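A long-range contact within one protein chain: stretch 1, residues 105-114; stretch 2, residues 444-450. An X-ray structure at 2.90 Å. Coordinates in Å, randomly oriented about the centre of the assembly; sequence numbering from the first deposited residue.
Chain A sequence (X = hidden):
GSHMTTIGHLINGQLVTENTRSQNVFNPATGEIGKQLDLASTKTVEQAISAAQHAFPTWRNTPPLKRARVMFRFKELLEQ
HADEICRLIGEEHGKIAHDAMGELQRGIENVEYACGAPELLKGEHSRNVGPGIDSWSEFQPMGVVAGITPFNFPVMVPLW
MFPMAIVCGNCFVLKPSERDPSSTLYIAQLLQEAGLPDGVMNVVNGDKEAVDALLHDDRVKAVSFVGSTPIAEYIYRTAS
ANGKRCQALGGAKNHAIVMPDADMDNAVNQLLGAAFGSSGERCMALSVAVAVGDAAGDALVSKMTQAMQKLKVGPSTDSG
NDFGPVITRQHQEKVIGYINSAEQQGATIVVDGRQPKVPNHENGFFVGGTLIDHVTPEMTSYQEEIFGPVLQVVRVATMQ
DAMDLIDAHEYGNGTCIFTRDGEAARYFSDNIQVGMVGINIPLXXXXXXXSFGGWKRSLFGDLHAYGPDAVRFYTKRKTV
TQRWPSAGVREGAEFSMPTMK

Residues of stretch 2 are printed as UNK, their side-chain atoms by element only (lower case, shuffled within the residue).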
# COMPACT_ATOMS: atom_id res chain seq x y z
N GLN A 105 26.61 1.42 -10.07
CA GLN A 105 25.95 0.60 -9.05
C GLN A 105 24.58 1.15 -8.65
O GLN A 105 23.67 0.39 -8.40
CB GLN A 105 26.82 0.47 -7.81
CG GLN A 105 26.41 -0.69 -6.91
CD GLN A 105 26.78 -2.05 -7.51
OE1 GLN A 105 27.85 -2.22 -8.15
NE2 GLN A 105 25.90 -3.04 -7.30
N ARG A 106 24.47 2.46 -8.56
CA ARG A 106 23.19 3.10 -8.23
C ARG A 106 22.19 2.97 -9.38
O ARG A 106 20.99 2.80 -9.19
CB ARG A 106 23.41 4.58 -7.83
CG ARG A 106 24.21 4.78 -6.53
CD ARG A 106 23.53 5.71 -5.54
NE ARG A 106 23.21 7.05 -6.06
CZ ARG A 106 24.06 8.09 -6.15
NH1 ARG A 106 25.34 7.97 -5.79
NH2 ARG A 106 23.62 9.27 -6.61
N GLY A 107 22.70 3.04 -10.60
CA GLY A 107 21.89 2.80 -11.78
C GLY A 107 21.32 1.39 -11.83
O GLY A 107 20.14 1.20 -12.03
N ILE A 108 22.19 0.41 -11.63
CA ILE A 108 21.77 -0.98 -11.55
C ILE A 108 20.73 -1.12 -10.46
O ILE A 108 19.78 -1.87 -10.63
CB ILE A 108 22.95 -1.93 -11.23
CG1 ILE A 108 23.95 -1.99 -12.41
CG2 ILE A 108 22.46 -3.35 -10.93
CD1 ILE A 108 25.34 -2.42 -11.98
N GLU A 109 20.91 -0.40 -9.36
CA GLU A 109 19.91 -0.39 -8.29
C GLU A 109 18.54 -0.01 -8.82
O GLU A 109 17.56 -0.68 -8.51
CB GLU A 109 20.34 0.49 -7.11
CG GLU A 109 21.42 -0.21 -6.28
CD GLU A 109 21.82 0.49 -5.00
OE1 GLU A 109 22.65 -0.09 -4.25
OE2 GLU A 109 21.31 1.61 -4.74
N ASN A 110 18.49 1.01 -9.67
CA ASN A 110 17.23 1.41 -10.35
C ASN A 110 16.66 0.33 -11.25
O ASN A 110 15.44 0.31 -11.49
CB ASN A 110 17.42 2.65 -11.22
CG ASN A 110 17.66 3.92 -10.42
OD1 ASN A 110 18.66 4.61 -10.64
ND2 ASN A 110 16.73 4.27 -9.54
N VAL A 111 17.55 -0.52 -11.80
CA VAL A 111 17.16 -1.64 -12.66
C VAL A 111 16.58 -2.73 -11.79
O VAL A 111 15.58 -3.34 -12.15
CB VAL A 111 18.37 -2.16 -13.47
CG1 VAL A 111 18.03 -3.41 -14.27
CG2 VAL A 111 18.86 -1.08 -14.42
N GLU A 112 17.21 -2.95 -10.63
CA GLU A 112 16.74 -3.95 -9.68
C GLU A 112 15.33 -3.62 -9.29
O GLU A 112 14.45 -4.44 -9.39
CB GLU A 112 17.62 -3.96 -8.46
CG GLU A 112 19.00 -4.53 -8.74
CD GLU A 112 19.92 -4.50 -7.55
OE1 GLU A 112 21.00 -5.13 -7.67
OE2 GLU A 112 19.58 -3.87 -6.53
N TYR A 113 15.11 -2.38 -8.90
CA TYR A 113 13.77 -1.95 -8.54
C TYR A 113 12.75 -2.19 -9.67
O TYR A 113 11.63 -2.63 -9.42
CB TYR A 113 13.76 -0.50 -8.05
CG TYR A 113 12.46 -0.06 -7.39
CD1 TYR A 113 11.96 -0.71 -6.26
CD2 TYR A 113 11.72 0.99 -7.90
CE1 TYR A 113 10.78 -0.33 -5.67
CE2 TYR A 113 10.53 1.38 -7.31
CZ TYR A 113 10.06 0.72 -6.20
OH TYR A 113 8.86 1.11 -5.62
N ALA A 114 13.14 -1.96 -10.91
CA ALA A 114 12.23 -2.12 -12.07
C ALA A 114 11.86 -3.57 -12.32
O ALA A 114 10.80 -3.86 -12.89
CB ALA A 114 12.89 -1.55 -13.32
N UNK A 444 22.31 12.40 1.37
CA UNK A 444 21.11 11.60 1.65
C UNK A 444 20.36 11.33 0.37
O UNK A 444 19.25 11.81 0.18
c UNK A 444 20.31 12.50 2.59
c UNK A 444 22.10 13.82 1.71
c UNK A 444 20.69 13.89 2.19
N UNK A 445 20.99 10.55 -0.51
CA UNK A 445 20.43 10.14 -1.79
C UNK A 445 19.47 8.96 -1.56
O UNK A 445 19.86 7.91 -1.05
c UNK A 445 22.44 10.88 -3.03
c UNK A 445 21.51 9.73 -2.77
c UNK A 445 20.88 9.31 -4.09
N UNK A 446 18.18 9.16 -1.91
CA UNK A 446 17.26 8.07 -1.76
C UNK A 446 17.64 6.84 -2.59
O UNK A 446 18.10 6.96 -3.73
c UNK A 446 16.06 10.11 -1.93
c UNK A 446 17.48 10.42 -2.25
c UNK A 446 15.95 8.68 -2.24
N UNK A 447 17.41 5.67 -2.00
CA UNK A 447 17.68 4.41 -2.64
C UNK A 447 16.63 4.16 -3.74
O UNK A 447 15.54 4.74 -3.71
c UNK A 447 18.53 3.61 -0.43
c UNK A 447 17.64 3.27 -1.60
c UNK A 447 18.14 1.95 -2.19
N UNK A 448 16.97 3.30 -4.70
CA UNK A 448 16.11 2.96 -5.85
C UNK A 448 14.65 2.68 -5.56
O UNK A 448 13.82 2.88 -6.45
c UNK A 448 16.69 1.75 -6.58
N UNK A 449 14.38 2.17 -4.35
CA UNK A 449 12.99 1.89 -3.87
C UNK A 449 12.35 3.11 -3.18
O UNK A 449 11.28 3.02 -2.58
c UNK A 449 15.21 -0.06 -2.22
c UNK A 449 13.60 0.52 -0.53
c UNK A 449 12.86 0.61 -2.98
c UNK A 449 15.86 -0.12 0.10
o UNK A 449 16.84 -0.37 1.03
c UNK A 449 13.91 0.38 -1.90
c UNK A 449 14.57 0.29 0.46
c UNK A 449 16.16 -0.31 -1.23
N UNK A 450 13.02 4.24 -3.29
CA UNK A 450 12.44 5.51 -2.90
C UNK A 450 12.49 6.45 -4.10
O UNK A 450 12.92 6.06 -5.18
c UNK A 450 13.15 6.05 -1.66
n UNK A 450 12.30 4.24 1.42
c UNK A 450 12.65 5.44 -0.38
c UNK A 450 11.34 5.15 1.37
c UNK A 450 13.12 4.39 0.34
n UNK A 450 11.53 5.88 0.29
O HOH W 1 19.86 3.93 -5.25

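Position 444 carries three side-chain carbons that close a ring onto its own backbone N, which only proline does. Pro444 lies out of reach of the helix 105-114, so its ring serves the course of the loop and not the contact.

Position 445 has one carbon bearing two others, three in all, with no heteroatom: the β-branched pattern of valine. Its CA-to-CB bond points toward the helix. Val445 CG1 lies 3.7 Å from NH2 of Arg106, and CG2 sits over one face of the guanidinium. That face is a poor hydrogen-bonding surface, so a compact hydrocarbon can pack on it without taking up the donors in the plane.

At 446 three carbons again close onto the backbone N, giving a second proline. Pro446 points away from the helix; with no amide hydrogen and a phi of -60°, it suits an extended segment that needs no hydrogen bond from its N.

Position 447 repeats the branched three-carbon pattern, with its CB directed sideways, and is valine. The approach is loose: Val447 CG1 is 4.1 Å from OE2 of Glu109. Val447 also opens a type I turn.

Position 448 has a single side-chain carbon, hence alanine. This CB points straight at the helix, 3.2 Å from Glu109 O, 3.7 Å from Asn110 N and 4.0 Å from Tyr113 CB. A methyl group is small enough to let the two backbones approach, with the CA atoms of Asn110 and Ala448 4.9 Å apart.

Position 449 shows one carbon leading to a six-carbon ring that bears an oxygen: tyrosine. Its CB is 3.5 Å from CE1 of Tyr113, while the end of the side chain leads away. The backbone contributes too, as Tyr449 CA lies 3.7 Å from the centroid of the Tyr113 ring, over its face, in a CH-pi contact.

Position 450 has one carbon and a five-membered ring of three carbons and two nitrogens, the imidazole of histidine. His450 turns away from the helix, but its N donates to Val447 O at 2.6 Å, closing the turn.

No direct hydrogen bond joins the stretches, and packing does most of the work. Ala448 fits closely against the helix, the Tyr113 ring receives Ala448 O and Tyr449 CA over one face, and Val445 covers Arg106. One water adds a polar link: it donates to Glu109 OE2 at 2.8 Å and accepts a weak hydrogen bond from Ala448 N at 3.0 Å.

Stretch 2 (444-450) PVPVAYH
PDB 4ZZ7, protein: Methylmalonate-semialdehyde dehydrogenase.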